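Local coordinates for protein glutathione S-transferase (Bombyx mori, PDB 3AY8) that probably conjugates glutathione to electrophilic compounds as a homodimeric cytosolic transferase, at residues K5-P10 against Q43-K48; Y108-A113 against N135-F140; S162-M167 against P194-N199; I71-A76 against Q84-D89; L171-D176 against D208-N213. One frame throughout, in Å; residues are numbered along the deposited sequence. Where two conformers were deposited one is given.

How the contacts relate
Contact 1 joins strand 5-8 to helix 44-49 inside the thioredoxin-like N-terminal domain; contact 4 comes next along the chain, folding the linker 84-89 back on helix 68-79 where that domain passes into the helical one. Contact 2 follows, joining helices 90-120 and 128-147, and contacts 3 and 5 come last, their segments alternating along the chain. Both tie helices 158-173 and 196-213, at places whose centres are about 16 Å apart, and contact 2 touches both. Contacts 4 and 5 lie about 31 Å apart, centre to centre, on opposite sides of the chain's centre. Contact 4 thus sits where the two GST domains join, while contacts 2, 3 and 5 knit the helices of the second.

Contact 1 (K5-P10 against Q43-K48)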
# COMPACT_ATOMS: atom_id res chain seq x y z
N LYS A 5 -0.09 -23.32 3.46
CA LYS A 5 0.99 -23.19 2.48
C LYS A 5 1.29 -21.75 2.02
O LYS A 5 0.38 -20.98 1.72
CB LYS A 5 0.71 -24.10 1.28
CG LYS A 5 1.85 -24.16 0.26
CD LYS A 5 2.20 -25.59 -0.12
CE LYS A 5 1.24 -26.18 -1.16
NZ LYS A 5 1.83 -27.41 -1.80
N LEU A 6 2.58 -21.42 1.94
CA LEU A 6 3.02 -20.14 1.37
C LEU A 6 3.83 -20.37 0.11
O LEU A 6 4.84 -21.08 0.14
CB LEU A 6 3.84 -19.34 2.39
CG LEU A 6 4.28 -17.93 1.96
CD1 LEU A 6 3.09 -16.98 1.93
CD2 LEU A 6 5.36 -17.38 2.86
N TYR A 7 3.39 -19.79 -1.00
CA TYR A 7 4.18 -19.77 -2.23
C TYR A 7 5.10 -18.55 -2.18
O TYR A 7 4.62 -17.41 -2.13
CB TYR A 7 3.29 -19.77 -3.47
CG TYR A 7 2.48 -21.05 -3.59
CD1 TYR A 7 2.93 -22.11 -4.39
CD2 TYR A 7 1.29 -21.22 -2.88
CE1 TYR A 7 2.20 -23.30 -4.49
CE2 TYR A 7 0.55 -22.40 -2.97
CZ TYR A 7 1.02 -23.43 -3.78
OH TYR A 7 0.30 -24.59 -3.88
N HIS A 8 6.41 -18.81 -2.20
CA HIS A 8 7.40 -17.85 -1.71
C HIS A 8 8.59 -17.74 -2.66
O HIS A 8 9.10 -18.75 -3.16
CB HIS A 8 7.86 -18.29 -0.31
CG HIS A 8 8.92 -17.42 0.31
ND1 HIS A 8 10.08 -17.93 0.86
CD2 HIS A 8 8.98 -16.08 0.49
CE1 HIS A 8 10.81 -16.94 1.35
NE2 HIS A 8 10.17 -15.81 1.13
N PHE A 9 9.03 -16.51 -2.90
CA PHE A 9 10.26 -16.27 -3.65
C PHE A 9 11.22 -15.53 -2.72
O PHE A 9 11.03 -14.33 -2.48
CB PHE A 9 9.95 -15.45 -4.92
CG PHE A 9 11.16 -15.18 -5.81
CD1 PHE A 9 12.17 -16.14 -5.98
CD2 PHE A 9 11.26 -13.99 -6.51
CE1 PHE A 9 13.26 -15.90 -6.83
CE2 PHE A 9 12.34 -13.73 -7.37
CZ PHE A 9 13.34 -14.69 -7.52
N PRO A 10 12.26 -16.23 -2.19
CA PRO A 10 13.10 -15.63 -1.15
C PRO A 10 13.74 -14.29 -1.53
O PRO A 10 14.06 -13.50 -0.66
CB PRO A 10 14.18 -16.69 -0.89
CG PRO A 10 13.51 -17.98 -1.28
CD PRO A 10 12.64 -17.63 -2.46
N GLN A 43 6.04 -24.32 -11.54
CA GLN A 43 5.27 -25.54 -11.31
C GLN A 43 3.75 -25.37 -11.45
O GLN A 43 3.21 -24.28 -11.21
CB GLN A 43 5.62 -26.14 -9.95
CG GLN A 43 7.10 -26.52 -9.81
CD GLN A 43 7.36 -27.46 -8.65
OE1 GLN A 43 6.66 -28.47 -8.47
NE2 GLN A 43 8.38 -27.15 -7.85
N GLU A 44 3.09 -26.46 -11.85
CA GLU A 44 1.64 -26.50 -12.07
C GLU A 44 0.83 -26.14 -10.83
O GLU A 44 -0.20 -25.47 -10.92
CB GLU A 44 1.21 -27.90 -12.56
CG GLU A 44 1.80 -28.34 -13.89
CD GLU A 44 0.98 -27.90 -15.10
OE1 GLU A 44 -0.02 -27.17 -14.94
OE2 GLU A 44 1.35 -28.30 -16.23
N SER A 45 1.31 -26.59 -9.67
CA SER A 45 0.66 -26.32 -8.38
C SER A 45 0.51 -24.82 -8.08
O SER A 45 -0.43 -24.42 -7.39
CB SER A 45 1.42 -27.02 -7.23
OG SER A 45 2.78 -26.64 -7.20
N PHE A 46 1.42 -24.02 -8.61
CA PHE A 46 1.37 -22.56 -8.45
C PHE A 46 0.52 -21.87 -9.53
O PHE A 46 -0.36 -21.07 -9.20
CB PHE A 46 2.79 -21.97 -8.45
CG PHE A 46 2.83 -20.46 -8.43
CD1 PHE A 46 3.33 -19.75 -9.51
CD2 PHE A 46 2.36 -19.75 -7.32
CE1 PHE A 46 3.37 -18.36 -9.49
CE2 PHE A 46 2.40 -18.36 -7.30
CZ PHE A 46 2.90 -17.66 -8.39
N LEU A 47 0.79 -22.19 -10.79
CA LEU A 47 0.10 -21.60 -11.95
C LEU A 47 -1.42 -21.83 -11.93
O LEU A 47 -2.18 -21.06 -12.52
CB LEU A 47 0.70 -22.12 -13.27
CG LEU A 47 2.21 -21.98 -13.53
CD1 LEU A 47 2.67 -22.94 -14.61
CD2 LEU A 47 2.62 -20.55 -13.88
N LYS A 48 -1.84 -22.88 -11.22
CA LYS A 48 -3.24 -23.29 -11.13
C LYS A 48 -4.14 -22.33 -10.35
O LYS A 48 -5.21 -21.94 -10.83
CB LYS A 48 -3.31 -24.69 -10.49
CG LYS A 48 -4.72 -25.29 -10.40
CD LYS A 48 -4.77 -26.48 -9.44
CE LYS A 48 -4.20 -27.75 -10.07
NZ LYS A 48 -4.48 -28.96 -9.23
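Tyr7 and Phe46 bring strand 5-8 and helix 44-49 together, with their CA atoms 7.4 Å apart, the nearest backbone approach between segments 5-10 and 43-48. This is the thioredoxin-like N-terminal domain of the GST fold, in which strand 5-8 lies inside the mixed sheet, between strands 30-33 and 57-60, and the short helix packs against it. The two rings carry the contact. The side chains run antiparallel alongside one another and the rings meet obliquely, their planes at 38° and their centroids 5.8 Å apart. Phe46 has CG anti to its backbone N (chi1 175°), which swings the ring off the helix so that CD2 lies 3.8 Å from CD1 of Tyr7. Aromatic residues suit both places, since flat, wide groups can span the distance between strand and helix and are largely buried there. Phe46 also rests on Val55, and Tyr7 on Glu32 of the adjacent strand. A glycine in place of Tyr7 would probably leave the Phe46 ring without its aromatic neighbour and open a gap between sheet and helix. Ser45, small and partly exposed, sits at the margin beside the phenol, and its hydroxyl makes a weak hydrogen bond to Glu32. The far end of the tyrosine reaches the first turn of the helix, where OH lies 3.6 Å from O of Ser45.

Contact 2 (Y108-A113 against N135-F140); sequences YVKIRA and NSTLSF
Lys110 and Thr137 make the polar link between helices 90-120 and 128-147, where their CA atoms stand 8.2 Å apart. The hydrogen bond runs from NZ of Lys110 to OG1 of Thr137, at 2.7 Å. The extended chain beyond CG carries NZ across to the neighbouring helix, and the two side chains cross obliquely. The charge has a second partner in a salt bridge to Asp133, one turn before Thr137 on its helix. The lysine methylenes also pass close to the hydroxyl, with CE of Lys110 3.2 Å from OG1 of Thr137, while carbon-carbon contact is limited to CD and CB, at 3.9 Å. Threonine suits this buried place because its OG1 receives the lysine while the residue also packs on Phe102, Ser106 and Leu107 of helix 90-120. A methionine in place of Lys110 would probably leave Asp133 without this countercharge and the threonine hydroxyl without this donor. Pairing of these two long helices is characteristic of the all-helical C-terminal domain of cytosolic glutathione transferases.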
# COMPACT_ATOMS: atom_id res chain seq x y z
N TYR A 108 8.41 0.41 -0.02
CA TYR A 108 8.82 -0.61 -0.97
C TYR A 108 8.66 -0.12 -2.41
O TYR A 108 9.41 -0.53 -3.29
CB TYR A 108 8.13 -1.97 -0.77
CG TYR A 108 8.85 -3.03 -1.61
CD1 TYR A 108 10.14 -3.45 -1.27
CD2 TYR A 108 8.29 -3.51 -2.80
CE1 TYR A 108 10.83 -4.37 -2.03
CE2 TYR A 108 8.99 -4.45 -3.61
CZ TYR A 108 10.26 -4.86 -3.20
OH TYR A 108 10.99 -5.77 -3.93
N VAL A 109 7.68 0.75 -2.63
CA VAL A 109 7.45 1.40 -3.91
C VAL A 109 8.72 2.12 -4.41
O VAL A 109 9.08 2.03 -5.58
CB VAL A 109 6.26 2.40 -3.80
CG1 VAL A 109 6.30 3.46 -4.91
CG2 VAL A 109 4.96 1.65 -3.82
N LYS A 110 9.39 2.83 -3.50
CA LYS A 110 10.57 3.63 -3.86
C LYS A 110 11.84 2.79 -3.97
O LYS A 110 12.74 3.11 -4.74
CB LYS A 110 10.73 4.77 -2.86
CG LYS A 110 9.68 5.87 -3.05
CD LYS A 110 9.78 6.94 -1.98
CE LYS A 110 8.50 7.82 -1.97
NZ LYS A 110 8.77 9.04 -1.18
N ILE A 111 11.92 1.71 -3.19
CA ILE A 111 12.97 0.71 -3.36
C ILE A 111 12.83 0.05 -4.74
O ILE A 111 13.78 -0.05 -5.51
CB ILE A 111 12.92 -0.35 -2.22
CG1 ILE A 111 13.27 0.32 -0.88
CG2 ILE A 111 13.84 -1.54 -2.54
CD1 ILE A 111 12.97 -0.55 0.42
N ARG A 112 11.61 -0.36 -5.05
CA ARG A 112 11.32 -0.97 -6.34
C ARG A 112 11.61 -0.03 -7.54
O ARG A 112 12.12 -0.48 -8.56
CB ARG A 112 9.87 -1.41 -6.36
CG ARG A 112 9.61 -2.54 -7.28
CD ARG A 112 8.11 -2.81 -7.38
NE ARG A 112 7.86 -4.05 -8.10
CZ ARG A 112 7.48 -4.12 -9.37
NH1 ARG A 112 7.29 -5.31 -9.93
NH2 ARG A 112 7.27 -3.01 -10.09
N ALA A 113 11.26 1.25 -7.41
CA ALA A 113 11.54 2.26 -8.45
C ALA A 113 13.02 2.32 -8.81
O ALA A 113 13.38 2.55 -9.96
CB ALA A 113 11.04 3.63 -8.02
N ASN A 135 15.15 8.51 0.19
CA ASN A 135 15.68 9.13 1.40
C ASN A 135 14.66 9.97 2.17
O ASN A 135 14.66 9.97 3.40
CB ASN A 135 16.97 9.91 1.09
CG ASN A 135 18.21 9.01 1.04
OD1 ASN A 135 19.21 9.33 0.39
ND2 ASN A 135 18.15 7.90 1.75
N SER A 136 13.75 10.63 1.46
CA SER A 136 12.65 11.34 2.10
C SER A 136 11.71 10.39 2.87
O SER A 136 11.22 10.72 3.98
CB SER A 136 11.87 12.15 1.05
OG SER A 136 10.63 12.57 1.59
N THR A 137 11.46 9.22 2.29
CA THR A 137 10.65 8.19 2.95
C THR A 137 11.41 7.57 4.12
O THR A 137 10.84 7.34 5.19
CB THR A 137 10.16 7.14 1.94
OG1 THR A 137 9.14 7.75 1.14
CG2 THR A 137 9.56 5.90 2.65
N LEU A 138 12.72 7.36 3.95
CA LEU A 138 13.54 6.90 5.08
C LEU A 138 13.52 7.87 6.26
O LEU A 138 13.54 7.45 7.42
CB LEU A 138 14.98 6.60 4.65
CG LEU A 138 15.17 5.48 3.62
CD1 LEU A 138 16.65 5.17 3.42
CD2 LEU A 138 14.39 4.21 4.03
N SER A 139 13.51 9.16 5.96
CA SER A 139 13.50 10.18 7.01
C SER A 139 12.25 10.09 7.87
O SER A 139 12.31 10.23 9.09
CB SER A 139 13.64 11.58 6.40
OG SER A 139 13.62 12.55 7.43
N PHE A 140 11.11 9.83 7.23
CA PHE A 140 9.83 9.61 7.90
C PHE A 140 9.90 8.37 8.79
O PHE A 140 9.47 8.41 9.94
CB PHE A 140 8.73 9.43 6.87
CG PHE A 140 7.81 10.60 6.75
CD1 PHE A 140 6.53 10.55 7.29
CD2 PHE A 140 8.21 11.76 6.08
CE1 PHE A 140 5.66 11.63 7.18
CE2 PHE A 140 7.35 12.85 5.97
CZ PHE A 140 6.07 12.79 6.51

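Contact 3 (S162-M167 against P194-N199)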
# COMPACT_ATOMS: atom_id res chain seq x y z
N SER A 162 7.16 -6.52 8.00
CA SER A 162 7.05 -6.02 6.63
C SER A 162 8.10 -4.96 6.31
O SER A 162 8.77 -5.02 5.27
CB SER A 162 5.64 -5.45 6.39
OG SER A 162 4.69 -6.52 6.29
N ILE A 163 8.24 -3.97 7.19
CA ILE A 163 9.19 -2.88 6.98
C ILE A 163 10.64 -3.39 7.06
O ILE A 163 11.50 -2.95 6.31
CB ILE A 163 8.89 -1.68 7.93
CG1 ILE A 163 7.51 -1.09 7.58
CG2 ILE A 163 9.95 -0.59 7.79
CD1 ILE A 163 7.04 0.08 8.50
N TYR A 164 10.90 -4.36 7.93
CA TYR A 164 12.20 -5.04 7.95
C TYR A 164 12.50 -5.75 6.62
O TYR A 164 13.62 -5.64 6.09
CB TYR A 164 12.30 -5.97 9.17
CG TYR A 164 13.53 -6.85 9.21
CD1 TYR A 164 14.81 -6.33 8.94
CD2 TYR A 164 13.43 -8.20 9.56
CE1 TYR A 164 15.94 -7.13 8.97
CE2 TYR A 164 14.56 -9.02 9.62
CZ TYR A 164 15.81 -8.47 9.31
OH TYR A 164 16.94 -9.25 9.37
N ALA A 165 11.52 -6.45 6.06
CA ALA A 165 11.71 -7.11 4.76
C ALA A 165 12.07 -6.09 3.67
O ALA A 165 12.97 -6.34 2.84
CB ALA A 165 10.46 -7.91 4.36
N SER A 166 11.39 -4.95 3.69
CA SER A 166 11.69 -3.87 2.75
C SER A 166 13.10 -3.28 2.97
O SER A 166 13.92 -3.24 2.04
CB SER A 166 10.63 -2.77 2.87
OG SER A 166 9.37 -3.21 2.38
N MET A 167 13.36 -2.84 4.20
CA MET A 167 14.64 -2.20 4.55
C MET A 167 15.85 -3.11 4.34
O MET A 167 16.88 -2.67 3.85
CB MET A 167 14.63 -1.71 6.02
CG MET A 167 13.86 -0.43 6.24
SD MET A 167 14.38 0.91 5.16
CE MET A 167 16.15 1.04 5.47
N PRO A 194 12.05 -13.55 14.94
CA PRO A 194 12.06 -14.92 14.42
C PRO A 194 12.22 -14.91 12.89
O PRO A 194 11.59 -14.11 12.20
CB PRO A 194 10.67 -15.45 14.83
CG PRO A 194 10.28 -14.62 16.04
CD PRO A 194 10.86 -13.26 15.77
N GLY A 195 13.10 -15.77 12.39
CA GLY A 195 13.32 -15.89 10.96
C GLY A 195 14.10 -14.76 10.30
O GLY A 195 14.13 -14.66 9.08
N ALA A 196 14.79 -13.97 11.09
CA ALA A 196 15.60 -12.91 10.56
C ALA A 196 16.74 -13.36 9.64
O ALA A 196 16.90 -12.76 8.64
CB ALA A 196 16.10 -12.08 11.62
N PRO A 197 17.50 -14.42 9.96
CA PRO A 197 18.56 -14.91 9.08
C PRO A 197 18.04 -15.40 7.78
O PRO A 197 18.66 -15.19 6.80
CB PRO A 197 19.15 -16.11 9.84
CG PRO A 197 18.91 -15.84 11.16
CD PRO A 197 17.66 -14.98 11.30
N GLU A 198 16.90 -16.06 7.82
CA GLU A 198 16.26 -16.54 6.65
C GLU A 198 15.91 -15.34 5.79
O GLU A 198 16.12 -15.35 4.61
CB GLU A 198 15.02 -17.36 7.05
CG GLU A 198 14.13 -17.86 5.97
CD GLU A 198 12.93 -18.64 6.51
OE1 GLU A 198 12.25 -18.17 7.40
OE2 GLU A 198 12.69 -19.73 6.04
N ASN A 199 15.44 -14.27 6.40
CA ASN A 199 15.19 -13.04 5.64
C ASN A 199 16.47 -12.43 5.08
O ASN A 199 16.52 -12.04 3.91
CB ASN A 199 14.48 -12.00 6.49
CG ASN A 199 14.41 -10.66 5.80
OD1 ASN A 199 13.67 -10.50 4.84
ND2 ASN A 199 15.23 -9.72 6.23
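Asn199 brings ND2 of its amide over one face of the Tyr164 ring, joining helices 158-173 and 196-213 in the core of the all-helical GST C-terminal domain. ND2 stands 3.3 Å above the ring plane, offset toward the rim, and comes within 3.4 Å of CZ. Ring and amide are turned 54° from each other. With CG anti to its own backbone N (chi1 173° in Tyr164, 172° in Asn199), each side chain reaches out from its helix toward the other. The amide is fixed from both ends: ND2 is hydrogen-bonded with Ser168, and OD1 with Arg16 of helix 13-25, so asparagine supplies both a donor and an acceptor in a buried place. The phenol of Tyr164 is hydrogen-bonded to Glu200, next to the asparagine. Small residues let the helices close in. OD1 of Asn199 lies 3.9 Å from CA of Ala165, and the methyl of Ala196 meets the tyrosine obliquely, its CB 4.0 Å from CE2.

Contact 4 (I71-A76 against Q84-D89)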
# COMPACT_ATOMS: atom_id res chain seq x y z
N ILE A 71 -1.86 -10.98 3.89
CA ILE A 71 -1.45 -12.27 4.45
C ILE A 71 -1.01 -12.12 5.91
O ILE A 71 -1.50 -12.85 6.78
CB ILE A 71 -0.32 -12.92 3.59
CG1 ILE A 71 -0.89 -13.36 2.25
CG2 ILE A 71 0.35 -14.09 4.33
CD1 ILE A 71 0.16 -13.46 1.12
N ALA A 72 -0.12 -11.16 6.18
CA ALA A 72 0.35 -10.91 7.53
C ALA A 72 -0.78 -10.66 8.54
O ALA A 72 -0.79 -11.22 9.64
CB ALA A 72 1.36 -9.76 7.55
N CYS A 73 -1.74 -9.80 8.16
CA CYS A 73 -2.88 -9.48 9.03
C CYS A 73 -3.82 -10.69 9.20
O CYS A 73 -4.36 -10.91 10.27
CB CYS A 73 -3.67 -8.29 8.46
SG CYS A 73 -2.75 -6.74 8.42
N TYR A 74 -4.01 -11.44 8.12
CA TYR A 74 -4.86 -12.63 8.15
C TYR A 74 -4.27 -13.71 9.06
O TYR A 74 -4.97 -14.27 9.92
CB TYR A 74 -5.06 -13.16 6.74
CG TYR A 74 -5.76 -14.50 6.71
CD1 TYR A 74 -7.13 -14.59 6.94
CD2 TYR A 74 -5.05 -15.68 6.49
CE1 TYR A 74 -7.77 -15.82 6.95
CE2 TYR A 74 -5.68 -16.91 6.49
CZ TYR A 74 -7.05 -16.97 6.72
OH TYR A 74 -7.70 -18.18 6.71
N LEU A 75 -2.98 -14.01 8.86
CA LEU A 75 -2.25 -14.94 9.72
C LEU A 75 -2.25 -14.53 11.20
O LEU A 75 -2.45 -15.37 12.08
CB LEU A 75 -0.81 -15.12 9.23
CG LEU A 75 -0.61 -15.79 7.87
CD1 LEU A 75 0.88 -15.90 7.56
CD2 LEU A 75 -1.24 -17.18 7.86
N ALA A 76 -2.02 -13.24 11.46
CA ALA A 76 -1.98 -12.76 12.84
C ALA A 76 -3.33 -12.95 13.56
O ALA A 76 -3.36 -13.45 14.69
CB ALA A 76 -1.52 -11.33 12.91
N GLN A 84 -0.16 -9.28 20.75
CA GLN A 84 1.05 -8.46 20.55
C GLN A 84 1.30 -8.06 19.10
O GLN A 84 1.53 -6.89 18.80
CB GLN A 84 2.30 -9.19 21.07
CG GLN A 84 3.51 -8.27 21.24
CD GLN A 84 4.84 -8.94 20.93
OE1 GLN A 84 5.56 -8.51 20.04
NE2 GLN A 84 5.18 -10.00 21.68
N TRP A 85 1.26 -9.04 18.21
CA TRP A 85 1.73 -8.88 16.82
C TRP A 85 0.81 -8.04 15.94
O TRP A 85 1.26 -7.38 15.02
CB TRP A 85 2.07 -10.23 16.19
CG TRP A 85 3.28 -10.88 16.83
CD1 TRP A 85 3.27 -11.87 17.78
CD2 TRP A 85 4.66 -10.57 16.58
NE1 TRP A 85 4.56 -12.19 18.13
CE2 TRP A 85 5.43 -11.42 17.41
CE3 TRP A 85 5.32 -9.66 15.74
CZ2 TRP A 85 6.83 -11.39 17.42
CZ3 TRP A 85 6.72 -9.64 15.74
CH2 TRP A 85 7.46 -10.49 16.58
N TYR A 86 -0.49 -8.05 16.25
CA TYR A 86 -1.48 -7.25 15.53
C TYR A 86 -2.61 -6.93 16.52
O TYR A 86 -3.60 -7.65 16.56
CB TYR A 86 -2.01 -8.04 14.33
CG TYR A 86 -2.82 -7.25 13.32
CD1 TYR A 86 -2.45 -5.95 12.94
CD2 TYR A 86 -3.94 -7.81 12.72
CE1 TYR A 86 -3.18 -5.24 12.00
CE2 TYR A 86 -4.69 -7.10 11.78
CZ TYR A 86 -4.30 -5.82 11.43
OH TYR A 86 -5.03 -5.11 10.50
N PRO A 87 -2.44 -5.87 17.33
CA PRO A 87 -3.39 -5.62 18.43
C PRO A 87 -4.83 -5.42 17.97
O PRO A 87 -5.08 -4.79 16.93
CB PRO A 87 -2.85 -4.35 19.10
CG PRO A 87 -1.37 -4.38 18.80
CD PRO A 87 -1.29 -4.95 17.38
N LYS A 88 -5.76 -5.95 18.76
CA LYS A 88 -7.18 -5.87 18.43
C LYS A 88 -7.77 -4.50 18.74
O LYS A 88 -8.72 -4.10 18.08
CB LYS A 88 -7.97 -6.99 19.10
CG LYS A 88 -7.46 -8.38 18.72
CD LYS A 88 -8.49 -9.48 18.98
CE LYS A 88 -8.96 -10.11 17.68
NZ LYS A 88 -7.91 -11.02 17.15
N ASP A 89 -7.19 -3.79 19.71
CA ASP A 89 -7.60 -2.39 19.99
C ASP A 89 -7.57 -1.59 18.67
O ASP A 89 -6.57 -1.64 17.94
CB ASP A 89 -6.67 -1.75 21.05
CG ASP A 89 -6.94 -0.24 21.25
OD1 ASP A 89 -7.80 0.11 22.08
OD2 ASP A 89 -6.26 0.59 20.60
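The linker between the N-terminal and C-terminal domains folds back on helix 68-79, and Tyr86 is the residue that meets Cys73 and Ala76 there. Its side chain carries the contact at both ends. At the root, CB of Tyr86 lies 3.6 Å from CB of Ala76, where the backbones are nearest, with CA atoms 6.2 Å apart; a small methyl suits this close approach. Further out, one turn back along the helix, the thiol of Cys73 meets the ring. SG stands 4.0 Å from the ring centroid, 32° off the ring normal, an oblique sulfur-aromatic contact, and is 3.5 Å from CZ. Cysteine fits because its sulfur is compact and polarisable; with SG anti to the carbonyl carbon (chi1 -64°), it is directed at the outer half of the ring, while CB of Cys73 adds a contact of 3.7 Å to CE2. In the two-domain GST architecture this places the linker tyrosine between helix 68-79 and the long helix 90-120, which supplies further partners. Asn97 is hydrogen-bonded to the phenol OH, Arg93 makes a cation-pi contact with the ring, and Val96 packs on it. Ile158, at the start of helix 158-173, touches both Cys73 and Tyr86.

Contact 5 (L171-D176 against D208-N213); sequences LAVGWD and DAVKKN
Val173 and Val210 meet where the C-terminal end of helix 158-173 packs on helix 196-213, in the all-helical GST C-terminal domain. Their side chains cross at about a right angle, with CG1 of each 3.8 Å from CG1 of the other, and CG2 of Val173 equally close to CB of Val210. Branched, compact valines fill this buried junction well. Beside them, in one of the two conformers of Lys211, its NZ donates a hydrogen bond to O of Ala172 at 2.9 Å. The donor lies nearly along the C=O axis (161° at the oxygen), a fitting place for a lysine, since carbonyls at a helix end lack the next turn's N-H groups and the end is likely to favour positive charge. In that conformer the extended chain also brings CE to 3.2 Å from O of Val173. Further out, Ile118 and Leu119 of helix 90-120 back Val210. On the other helix, Gly174 ends the turn at a positive phi of 110°, where a side chain would jam against the preceding carbonyl; glycine avoids that. A water joins the two segments as well, donating to O of Ala172 at 2.7 Å and to OD1 of Asp208 at 3.3 Å.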
# COMPACT_ATOMS: atom_id res chain seq x y z
N LEU A 171 19.13 -2.18 2.02
CA LEU A 171 20.39 -2.24 2.75
C LEU A 171 21.35 -3.27 2.14
O LEU A 171 22.56 -3.05 2.15
CB LEU A 171 20.17 -2.50 4.25
CG LEU A 171 19.56 -1.37 5.08
CD1 LEU A 171 19.27 -1.80 6.52
CD2 LEU A 171 20.43 -0.10 5.05
N ALA A 172 20.82 -4.36 1.59
CA ALA A 172 21.67 -5.38 0.94
C ALA A 172 22.19 -4.92 -0.42
O ALA A 172 23.24 -5.37 -0.87
CB ALA A 172 20.94 -6.71 0.82
N VAL A 173 21.44 -4.03 -1.08
CA VAL A 173 21.92 -3.34 -2.28
C VAL A 173 23.07 -2.41 -1.89
O VAL A 173 24.03 -2.26 -2.63
CB VAL A 173 20.79 -2.54 -2.99
CG1 VAL A 173 21.34 -1.76 -4.18
CG2 VAL A 173 19.68 -3.48 -3.48
N GLY A 174 22.99 -1.83 -0.69
CA GLY A 174 23.96 -0.84 -0.25
C GLY A 174 23.28 0.51 -0.22
O GLY A 174 23.06 1.14 -1.26
N TRP A 175 22.91 0.95 0.97
CA TRP A 175 22.33 2.27 1.14
C TRP A 175 22.97 2.88 2.37
O TRP A 175 23.20 2.19 3.37
CB TRP A 175 20.81 2.19 1.31
CG TRP A 175 20.13 3.44 0.87
CD1 TRP A 175 19.70 4.46 1.67
CD2 TRP A 175 19.81 3.82 -0.47
NE1 TRP A 175 19.13 5.46 0.91
CE2 TRP A 175 19.18 5.09 -0.41
CE3 TRP A 175 19.98 3.21 -1.72
CZ2 TRP A 175 18.73 5.76 -1.56
CZ3 TRP A 175 19.54 3.88 -2.87
CH2 TRP A 175 18.91 5.14 -2.78
N ASP A 176 23.28 4.17 2.27
CA ASP A 176 23.86 4.95 3.36
C ASP A 176 22.70 5.50 4.21
O ASP A 176 21.98 6.39 3.78
CB ASP A 176 24.73 6.09 2.76
CG ASP A 176 25.21 7.12 3.80
OD1 ASP A 176 25.15 6.84 5.02
OD2 ASP A 176 25.63 8.24 3.37
N ASP A 208 22.65 -8.82 -4.17
CA ASP A 208 23.68 -9.25 -5.14
C ASP A 208 23.22 -9.09 -6.59
O ASP A 208 23.98 -8.61 -7.43
CB ASP A 208 24.11 -10.70 -4.87
CG ASP A 208 24.89 -10.87 -3.57
OD1 ASP A 208 25.22 -9.87 -2.91
OD2 ASP A 208 25.17 -12.03 -3.19
N ALA A 209 21.98 -9.47 -6.88
CA ALA A 209 21.45 -9.36 -8.24
C ALA A 209 21.35 -7.90 -8.71
O ALA A 209 21.60 -7.60 -9.88
CB ALA A 209 20.11 -10.07 -8.36
N VAL A 210 21.01 -6.99 -7.79
CA VAL A 210 21.00 -5.56 -8.12
C VAL A 210 22.43 -5.01 -8.38
O VAL A 210 22.67 -4.38 -9.41
CB VAL A 210 20.24 -4.70 -7.06
CG1 VAL A 210 20.20 -3.23 -7.48
CG2 VAL A 210 18.80 -5.23 -6.85
N LYS A 211 23.33 -5.26 -7.43
CA LYS A 211 24.71 -4.78 -7.51
C LYS A 211 25.34 -5.23 -8.82
O LYS A 211 26.00 -4.44 -9.50
CB LYS A 211 25.55 -5.32 -6.35
CG LYS A 211 25.28 -4.66 -5.02
CD LYS A 211 25.82 -5.55 -3.91
CE LYS A 211 26.03 -4.77 -2.65
NZ LYS A 211 26.03 -5.65 -1.46
N LYS A 212 25.10 -6.49 -9.17
CA LYS A 212 25.69 -7.13 -10.34
C LYS A 212 25.46 -6.26 -11.59
O LYS A 212 26.32 -6.19 -12.45
CB LYS A 212 25.11 -8.54 -10.54
CG LYS A 212 25.81 -9.34 -11.63
CD LYS A 212 25.37 -10.80 -11.65
CE LYS A 212 26.05 -11.54 -12.80
NZ LYS A 212 26.00 -13.02 -12.64
N ASN A 213 24.31 -5.58 -11.65
CA ASN A 213 24.00 -4.75 -12.81
C ASN A 213 24.38 -3.27 -12.71
O ASN A 213 24.25 -2.52 -13.69
CB ASN A 213 22.53 -4.90 -13.20
CG ASN A 213 22.25 -6.22 -13.85
OD1 ASN A 213 23.17 -6.97 -14.19
ND2 ASN A 213 20.97 -6.53 -14.05
O HOH W 1 24.06 -7.91 -0.55